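Local atomic coordinates of 2,3-dihydroxy-2,3-dihydrophenylpropionate dehydrogenase (Pseudomonas sp. MC1, PDB entry 5XTF), a protein that oxidises naphthalene cis-dihydrodiol to 1,2-dihydroxynaphthalene with NAD(+) as a short-chain dehydrogenase/reductase. Residues V26-A31 and L37-S42; G76-H81 and V133-S138; K86-T91 and S141-E146. One frame throughout, in Å; residues are numbered along the deposited sequence.

Contact 1 (V26-A31 and L37-S42)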
loop_
_atom_site.group_PDB
_atom_site.type_symbol
_atom_site.label_atom_id
_atom_site.label_comp_id
_atom_site.label_asym_id
_atom_site.label_seq_id
_atom_site.Cartn_x
_atom_site.Cartn_y
_atom_site.Cartn_z
ATOM N N VAL B 26 3.938 30.801 -5.840
ATOM C CA VAL B 26 3.306 29.740 -5.062
ATOM C C VAL B 26 2.295 30.345 -4.099
ATOM O O VAL B 26 2.530 31.417 -3.531
ATOM C CB VAL B 26 4.340 28.894 -4.288
ATOM C CG1 VAL B 26 5.118 29.751 -3.297
ATOM C CG2 VAL B 26 3.657 27.728 -3.569
ATOM N N SER B 27 1.187 29.640 -3.884
ATOM C CA SER B 27 0.159 30.076 -2.957
ATOM C C SER B 27 -0.098 28.993 -1.914
ATOM O O SER B 27 -0.357 27.844 -2.271
ATOM C CB SER B 27 -1.118 30.395 -3.715
ATOM O OG SER B 27 -2.071 30.869 -2.803
ATOM N N ILE B 28 -0.078 29.372 -0.635
ATOM C CA ILE B 28 0.004 28.447 0.499
ATOM C C ILE B 28 -1.151 28.718 1.465
ATOM O O ILE B 28 -1.240 29.818 2.011
ATOM C CB ILE B 28 1.354 28.612 1.226
ATOM C CG1 ILE B 28 2.512 28.489 0.227
ATOM C CG2 ILE B 28 1.483 27.647 2.406
ATOM C CD1 ILE B 28 3.871 28.929 0.756
ATOM N N THR B 29 -2.023 27.726 1.697
ATOM C CA THR B 29 -2.978 27.817 2.809
ATOM C C THR B 29 -2.349 27.277 4.102
ATOM O O THR B 29 -1.295 26.633 4.093
ATOM C CB THR B 29 -4.282 27.053 2.538
ATOM O OG1 THR B 29 -4.071 25.649 2.763
ATOM C CG2 THR B 29 -4.804 27.283 1.126
ATOM N N GLY B 30 -3.022 27.518 5.225
ATOM C CA GLY B 30 -2.448 27.156 6.518
ATOM C C GLY B 30 -1.090 27.776 6.787
ATOM O O GLY B 30 -0.213 27.122 7.361
ATOM N N ALA B 31 -0.898 29.040 6.417
ATOM C CA ALA B 31 0.442 29.617 6.313
ATOM C C ALA B 31 0.906 30.399 7.544
ATOM O O ALA B 31 2.045 30.879 7.559
ATOM C CB ALA B 31 0.513 30.525 5.084
ATOM N N LEU B 37 3.928 28.106 7.774
ATOM C CA LEU B 37 4.791 29.273 7.923
ATOM C C LEU B 37 6.204 28.973 7.428
ATOM O O LEU B 37 6.847 29.817 6.792
ATOM C CB LEU B 37 4.790 29.714 9.385
ATOM C CG LEU B 37 5.782 30.740 9.933
ATOM C CD1 LEU B 37 5.718 32.049 9.182
ATOM C CD2 LEU B 37 5.445 30.964 11.397
ATOM N N GLU B 38 6.687 27.754 7.668
ATOM C CA GLU B 38 8.011 27.402 7.174
ATOM C C GLU B 38 8.019 27.241 5.661
ATOM O O GLU B 38 9.054 27.459 5.025
ATOM C CB GLU B 38 8.502 26.131 7.854
ATOM C CG GLU B 38 8.828 26.328 9.330
ATOM C CD GLU B 38 9.851 27.453 9.581
ATOM O OE1 GLU B 38 10.839 27.598 8.809
ATOM O OE2 GLU B 38 9.655 28.192 10.566
ATOM N N LEU B 39 6.886 26.876 5.069
ATOM C CA LEU B 39 6.813 26.834 3.614
ATOM C C LEU B 39 6.930 28.235 3.026
ATOM O O LEU B 39 7.616 28.439 2.013
ATOM C CB LEU B 39 5.513 26.159 3.176
ATOM C CG LEU B 39 5.381 24.703 3.628
ATOM C CD1 LEU B 39 4.081 24.080 3.109
ATOM C CD2 LEU B 39 6.592 23.917 3.170
ATOM N N VAL B 40 6.289 29.217 3.664
ATOM C CA VAL B 40 6.465 30.609 3.257
ATOM C C VAL B 40 7.935 30.993 3.302
ATOM O O VAL B 40 8.502 31.482 2.317
ATOM C CB VAL B 40 5.633 31.539 4.150
ATOM C CG1 VAL B 40 6.044 33.007 3.891
ATOM C CG2 VAL B 40 4.162 31.308 3.916
ATOM N N ARG B 41 8.573 30.776 4.449
ATOM C CA ARG B 41 9.974 31.133 4.582
ATOM C C ARG B 41 10.835 30.358 3.595
ATOM O O ARG B 41 11.779 30.910 3.019
ATOM C CB ARG B 41 10.431 30.895 6.016
ATOM C CG ARG B 41 9.683 31.757 7.008
ATOM C CD ARG B 41 9.990 31.379 8.448
ATOM N NE ARG B 41 9.257 32.231 9.381
ATOM C CZ ARG B 41 9.065 31.958 10.669
ATOM N NH1 ARG B 41 9.547 30.836 11.192
ATOM N NH2 ARG B 41 8.376 32.802 11.437
ATOM N N SER B 42 10.511 29.087 3.359
ATOM C CA SER B 42 11.360 28.279 2.489
ATOM C C SER B 42 11.202 28.669 1.026
ATOM O O SER B 42 12.191 28.728 0.283
ATOM C CB SER B 42 11.050 26.798 2.683
ATOM O OG SER B 42 11.750 26.321 3.810
#
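Ala31 and Leu37 are where the backbones come nearest, with their CA atoms 4.7 Å apart; from there the strand and the helix run back from the turn that joins them. Leu37 brings its backbone against this loop: its CA makes a CH...O contact of 3.2 Å with Ala31 O. No hydrogen bond links the two segments.

Ile28 makes two of the three apolar side-chain contacts. Its CD1 rests on the helix backbone, 3.8 Å from Val40 N and beside the carbonyl carbon of Leu39. The chain is extended at chi2 (167°), and this carries the methyl out from the strand to the helix. The same CD1 meets Leu39 CB and lies 4.0 Å from Val40 CG2. Val40 uses this one branch twice, since CG2 also lies 3.9 Å from Ala31 CB. The side-chain packing is apolar and buried.

Strand 25-28, the glycine-rich turn and helix 34-46 open the Rossmann fold of the SDR family. They are the first strand, loop and helix of a beta-alpha-beta unit that goes on to strand 49-54. Ser33, in the turn, and Ile35, in the first turn of the helix, bind NAD(+). Gly30 has a positive phi (57°), a backbone shape that glycine adopts readily. Next to it, Thr29 OG1 accepts from the backbone N of both Asn104 and Ala105, tying the loop to the chain just after strand 100-103.

On the outer side of the helix, Leu37 CG sits 3.5 Å above the centre of the Arg41 guanidinium plane. Arg41 NH1 makes a salt bridge to Glu38 OE2, though the hydrogen bond within it is weak. Arg41 NE pairs with Glu66 on helix 57-67, and Val40 packs on Phe67 of that same helix.

Contact 2 (G76-H81 and V133-S138)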
loop_
_atom_site.group_PDB
_atom_site.type_symbol
_atom_site.label_atom_id
_atom_site.label_comp_id
_atom_site.label_asym_id
_atom_site.label_seq_id
_atom_site.Cartn_x
_atom_site.Cartn_y
_atom_site.Cartn_z
ATOM N N GLY B 76 -8.480 34.750 6.639
ATOM C CA GLY B 76 -9.815 34.191 6.619
ATOM C C GLY B 76 -9.805 32.679 6.757
ATOM O O GLY B 76 -8.782 32.065 7.052
ATOM N N ASP B 77 -10.974 32.100 6.509
ATOM C CA ASP B 77 -11.265 30.699 6.811
ATOM C C ASP B 77 -11.245 29.880 5.525
ATOM O O ASP B 77 -11.969 30.195 4.570
ATOM C CB ASP B 77 -12.618 30.590 7.506
ATOM C CG ASP B 77 -12.883 29.218 8.058
ATOM O OD1 ASP B 77 -12.466 28.210 7.444
ATOM O OD2 ASP B 77 -13.523 29.149 9.118
ATOM N N VAL B 78 -10.413 28.832 5.502
ATOM C CA VAL B 78 -10.255 28.032 4.294
ATOM C C VAL B 78 -11.531 27.241 3.963
ATOM O O VAL B 78 -11.754 26.880 2.799
ATOM C CB VAL B 78 -9.001 27.136 4.453
ATOM C CG1 VAL B 78 -9.303 25.913 5.284
ATOM C CG2 VAL B 78 -8.415 26.755 3.106
ATOM N N ARG B 79 -12.417 27.036 4.935
ATOM C CA ARG B 79 -13.697 26.382 4.680
ATOM C C ARG B 79 -14.669 27.237 3.896
ATOM O O ARG B 79 -15.744 26.750 3.560
ATOM C CB ARG B 79 -14.365 25.980 5.987
ATOM C CG ARG B 79 -13.670 24.870 6.691
ATOM C CD ARG B 79 -14.311 24.654 8.028
ATOM N NE ARG B 79 -14.040 25.752 8.942
ATOM C CZ ARG B 79 -14.497 25.795 10.190
ATOM N NH1 ARG B 79 -15.256 24.803 10.657
ATOM N NH2 ARG B 79 -14.207 26.832 10.966
ATOM N N ASP B 80 -14.332 28.479 3.589
ATOM C CA ASP B 80 -15.201 29.371 2.839
ATOM C C ASP B 80 -14.643 29.507 1.426
ATOM O O ASP B 80 -13.517 29.994 1.243
ATOM C CB ASP B 80 -15.292 30.716 3.562
ATOM C CG ASP B 80 -16.084 31.754 2.800
ATOM O OD1 ASP B 80 -15.446 32.714 2.288
ATOM O OD2 ASP B 80 -17.333 31.631 2.722
ATOM N N HIS B 81 -15.429 29.076 0.432
ATOM C CA HIS B 81 -14.925 28.995 -0.937
ATOM C C HIS B 81 -14.490 30.361 -1.459
ATOM O O HIS B 81 -13.422 30.487 -2.073
ATOM C CB HIS B 81 -15.986 28.378 -1.857
ATOM C CG HIS B 81 -15.507 28.160 -3.252
ATOM N ND1 HIS B 81 -14.407 27.379 -3.544
ATOM C CD2 HIS B 81 -15.958 28.633 -4.439
ATOM C CE1 HIS B 81 -14.199 27.382 -4.849
ATOM N NE2 HIS B 81 -15.127 28.133 -5.416
ATOM N N VAL B 133 -10.270 17.952 4.140
ATOM C CA VAL B 133 -10.596 17.347 2.855
ATOM C C VAL B 133 -11.378 18.299 1.964
ATOM O O VAL B 133 -10.930 18.627 0.862
ATOM C CB VAL B 133 -11.377 16.032 3.028
ATOM C CG1 VAL B 133 -11.649 15.400 1.654
ATOM C CG2 VAL B 133 -10.619 15.061 3.944
ATOM N N LYS B 134 -12.555 18.740 2.414
ATOM C CA LYS B 134 -13.399 19.544 1.538
ATOM C C LYS B 134 -12.695 20.832 1.109
ATOM O O LYS B 134 -12.764 21.231 -0.062
ATOM C CB LYS B 134 -14.733 19.866 2.212
ATOM C CG LYS B 134 -15.762 20.264 1.187
ATOM C CD LYS B 134 -17.046 20.819 1.786
ATOM C CE LYS B 134 -18.016 21.169 0.649
ATOM N NZ LYS B 134 -19.369 21.575 1.124
ATOM N N SER B 135 -11.987 21.478 2.022
ATOM C CA SER B 135 -11.350 22.725 1.635
ATOM C C SER B 135 -10.104 22.501 0.771
ATOM O O SER B 135 -9.671 23.434 0.091
ATOM C CB SER B 135 -11.019 23.558 2.873
ATOM O OG SER B 135 -9.862 23.041 3.501
ATOM N N TYR B 136 -9.537 21.288 0.737
ATOM C CA TYR B 136 -8.563 20.979 -0.314
ATOM C C TYR B 136 -9.234 20.991 -1.684
ATOM O O TYR B 136 -8.710 21.584 -2.638
ATOM C CB TYR B 136 -7.891 19.626 -0.078
ATOM C CG TYR B 136 -6.807 19.595 0.978
ATOM C CD1 TYR B 136 -6.594 20.664 1.847
ATOM C CD2 TYR B 136 -5.985 18.483 1.098
ATOM C CE1 TYR B 136 -5.588 20.606 2.810
ATOM C CE2 TYR B 136 -4.989 18.416 2.052
ATOM C CZ TYR B 136 -4.791 19.470 2.899
ATOM O OH TYR B 136 -3.793 19.345 3.823
ATOM N N PHE B 137 -10.414 20.355 -1.790
ATOM C CA PHE B 137 -11.189 20.415 -3.030
ATOM C C PHE B 137 -11.487 21.857 -3.426
ATOM O O PHE B 137 -11.374 22.222 -4.603
ATOM C CB PHE B 137 -12.495 19.631 -2.882
ATOM C CG PHE B 137 -12.345 18.135 -3.049
ATOM C CD1 PHE B 137 -12.266 17.301 -1.937
ATOM C CD2 PHE B 137 -12.306 17.566 -4.309
ATOM C CE1 PHE B 137 -12.135 15.926 -2.084
ATOM C CE2 PHE B 137 -12.176 16.196 -4.465
ATOM C CZ PHE B 137 -12.090 15.378 -3.352
ATOM N N SER B 138 -11.858 22.692 -2.452
ATOM C CA SER B 138 -12.223 24.082 -2.736
ATOM C C SER B 138 -11.027 24.889 -3.245
ATOM O O SER B 138 -11.118 25.563 -4.279
ATOM C CB SER B 138 -12.831 24.717 -1.485
ATOM O OG SER B 138 -13.073 26.110 -1.654
#
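The His81 ring meets Ser138 edge-on, and it also stacks with the ring of Trp118 of the second subunit. Ser138 OG lies near the ring plane, 2.6 Å from His81 ND1, in an almost straight hydrogen bond (174°) in which either could be the donor. Ser138 O lies in the ring plane too, 3.6 Å from His81 CE1. Ser138 OG is also hydrogen-bonded to Asn84, on the helix that His81 begins.

The Arg79 guanidinium holds Asp77 side-on, NE to OD1 in its plane and NH2 to OD2 at 3.0 Å. Asp77 OD1 also accepts from Arg79 N, forming an Asx turn. These bonds fix the carboxylate in a type I turn. Asp77 and Val78 both bind NAD(+), so the turn belongs to the cofactor site.

Val78 CG1 packs 3.4 Å from Ser135 OG, which is hydrogen-bonded to Ile131 O one turn back. Ser135 CB in turn touches Val78 O. The loop thus leaves strand 72-75, crosses the side of helix 118-150 and enters helix 81-95, while Lys134 and Phe137 on the long helix meet the second subunit.

Contact 3 (K86-T91 and S141-E146)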
loop_
_atom_site.group_PDB
_atom_site.type_symbol
_atom_site.label_atom_id
_atom_site.label_comp_id
_atom_site.label_asym_id
_atom_site.label_seq_id
_atom_site.Cartn_x
_atom_site.Cartn_y
_atom_site.Cartn_z
ATOM N N LYS B 86 -10.599 34.442 -3.386
ATOM C CA LYS B 86 -9.920 35.696 -3.079
ATOM C C LYS B 86 -8.408 35.509 -3.052
ATOM O O LYS B 86 -7.665 36.280 -3.675
ATOM C CB LYS B 86 -10.438 36.226 -1.747
ATOM C CG LYS B 86 -9.999 37.630 -1.365
ATOM C CD LYS B 86 -10.752 38.002 -0.083
ATOM C CE LYS B 86 -10.004 38.981 0.799
ATOM N NZ LYS B 86 -9.190 39.881 -0.023
ATOM N N LEU B 87 -7.941 34.462 -2.357
ATOM C CA LEU B 87 -6.512 34.142 -2.327
ATOM C C LEU B 87 -5.938 34.042 -3.733
ATOM O O LEU B 87 -4.928 34.680 -4.059
ATOM C CB LEU B 87 -6.281 32.834 -1.572
ATOM C CG LEU B 87 -4.837 32.335 -1.436
ATOM C CD1 LEU B 87 -4.101 33.153 -0.430
ATOM C CD2 LEU B 87 -4.799 30.846 -1.030
ATOM N N ILE B 88 -6.589 33.260 -4.593
ATOM C CA ILE B 88 -6.112 33.143 -5.964
ATOM C C ILE B 88 -6.174 34.497 -6.670
ATOM O O ILE B 88 -5.196 34.938 -7.281
ATOM C CB ILE B 88 -6.908 32.074 -6.725
ATOM C CG1 ILE B 88 -6.843 30.733 -5.973
ATOM C CG2 ILE B 88 -6.384 31.944 -8.155
ATOM C CD1 ILE B 88 -5.438 30.311 -5.552
ATOM N N LYS B 89 -7.329 35.169 -6.603
ATOM C CA LYS B 89 -7.503 36.406 -7.357
ATOM C C LYS B 89 -6.430 37.433 -6.988
ATOM O O LYS B 89 -5.813 38.051 -7.865
ATOM C CB LYS B 89 -8.906 36.965 -7.132
ATOM C CG LYS B 89 -9.242 38.118 -8.071
ATOM C CD LYS B 89 -10.608 38.737 -7.768
ATOM C CE LYS B 89 -11.086 39.589 -8.946
ATOM N NZ LYS B 89 -10.047 40.565 -9.421
ATOM N N GLN B 90 -6.163 37.595 -5.691
ATOM C CA GLN B 90 -5.109 38.517 -5.281
ATOM C C GLN B 90 -3.750 38.060 -5.772
ATOM O O GLN B 90 -2.885 38.896 -6.081
ATOM C CB GLN B 90 -5.078 38.647 -3.763
ATOM C CG GLN B 90 -6.188 39.496 -3.175
ATOM C CD GLN B 90 -5.873 39.937 -1.755
ATOM O OE1 GLN B 90 -4.722 39.936 -1.324
ATOM N NE2 GLN B 90 -6.880 40.392 -1.052
ATOM N N THR B 91 -3.525 36.743 -5.817
ATOM C CA THR B 91 -2.237 36.248 -6.284
ATOM C C THR B 91 -1.989 36.675 -7.728
ATOM O O THR B 91 -0.913 37.187 -8.063
ATOM C CB THR B 91 -2.166 34.720 -6.150
ATOM O OG1 THR B 91 -2.309 34.333 -4.774
ATOM C CG2 THR B 91 -0.832 34.222 -6.663
ATOM N N SER B 141 -10.177 23.619 -6.837
ATOM C CA SER B 141 -11.180 24.171 -7.745
ATOM C C SER B 141 -10.902 25.643 -8.062
ATOM O O SER B 141 -10.953 26.066 -9.224
ATOM C CB SER B 141 -12.562 24.012 -7.116
ATOM O OG SER B 141 -13.557 24.647 -7.887
ATOM N N ALA B 142 -10.576 26.434 -7.047
ATOM C CA ALA B 142 -10.305 27.849 -7.282
ATOM C C ALA B 142 -8.986 28.077 -8.017
ATOM O O ALA B 142 -8.849 29.072 -8.740
ATOM C CB ALA B 142 -10.308 28.598 -5.957
ATOM N N ALA B 143 -8.000 27.186 -7.853
ATOM C CA ALA B 143 -6.692 27.418 -8.451
ATOM C C ALA B 143 -6.572 26.865 -9.863
ATOM O O ALA B 143 -5.711 27.332 -10.617
ATOM C CB ALA B 143 -5.586 26.830 -7.574
ATOM N N LEU B 144 -7.445 25.926 -10.252
ATOM C CA LEU B 144 -7.321 25.144 -11.478
ATOM C C LEU B 144 -7.144 26.014 -12.724
ATOM O O LEU B 144 -6.125 25.869 -13.413
ATOM C CB LEU B 144 -8.530 24.219 -11.644
ATOM C CG LEU B 144 -8.308 23.011 -12.554
ATOM C CD1 LEU B 144 -7.205 22.135 -12.030
ATOM C CD2 LEU B 144 -9.560 22.196 -12.667
ATOM N N PRO B 145 -8.066 26.937 -13.045
ATOM C CA PRO B 145 -7.898 27.691 -14.297
ATOM C C PRO B 145 -6.530 28.353 -14.413
ATOM O O PRO B 145 -5.947 28.354 -15.506
ATOM C CB PRO B 145 -9.045 28.704 -14.249
ATOM C CG PRO B 145 -10.056 28.103 -13.312
ATOM C CD PRO B 145 -9.236 27.416 -12.280
ATOM N N GLU B 146 -5.961 28.832 -13.302
ATOM C CA GLU B 146 -4.643 29.461 -13.352
ATOM C C GLU B 146 -3.509 28.441 -13.432
ATOM O O GLU B 146 -2.495 28.701 -14.090
ATOM C CB GLU B 146 -4.463 30.372 -12.139
ATOM C CG GLU B 146 -5.326 31.640 -12.224
ATOM C CD GLU B 146 -4.952 32.521 -13.435
ATOM O OE1 GLU B 146 -3.736 32.674 -13.719
ATOM O OE2 GLU B 146 -5.867 33.040 -14.121
#
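Leu87 O, on the helix turn that presents Ile88 to Ala142, is gripped twice by Thr91. The Thr91 hydroxyl OG1 donates to it at 2.7 Å, and Thr91 N bonds to it at 3.1 Å. The two arrive from opposite faces of the carbonyl plane, with the hydroxyl tilted 35° from that plane. Thr91 OG1 is also hydrogen-bonded to Ser51, so the helix is tied toward the sheet.

Across the contact the meeting is apolar, and Ile88 is the sole residue of 86-91 that takes part. Its CG1 and CG2 both rest 3.8 Å from Ala142 O on the backbone of the other helix. CG1 also touches Ala142 CB at 4.1 Å. CD1 goes on to Ala143 CB at 4.0 Å, and CG2 also meets Glu146 CG at 4.2 Å. With chi1 at -56°, CG1 is set opposite the carbonyl carbon and CG2 opposite the backbone N, which turns both branches to Ala142 O. An alanine at Ile88 would keep CB but is likely to leave a gap facing Ala142 and Ala143, whose short methyls could not fill it.

The segment axes approach to 9.3 Å at 26°, with alanines facing Ile88. Leu98 packs against both Ile88 and Ala143. Helix 141-146 is kinked at Pro145, which has no N-H to give to the turn before. Glu146 N makes a weak bond to Ala143 O; its side chain also touches Ile92.

Helices 81-95 and 118-150 follow the third and fourth strands in chain order of the parallel sheet. Nearly parallel neighbours of this kind, laid side by side on one face of the sheet, are characteristic of the Rossmann fold of short-chain dehydrogenases.

Contact 1 is the buried one; contacts 2 and 3 are partly buried and lie beside the second subunit. Contact 1 joins a strand to the helix that follows it, within one beta-alpha-beta unit. Contacts 2 and 3 share helix 118-150 and bring helix 81-95, or the loop before it, against it. Their segments alternate along the chain. Contacts 1 and 3 hold mainly by apolar packing across their segments, while contact 2 adds a hydrogen bond. Contacts 1 and 2 meet beside the cofactor site, where Thr29 CG2 lies 4.2 Å from Val78 CG2. Contact 3 reaches contact 1 through Leu87, which packs on Ser27 and Thr29.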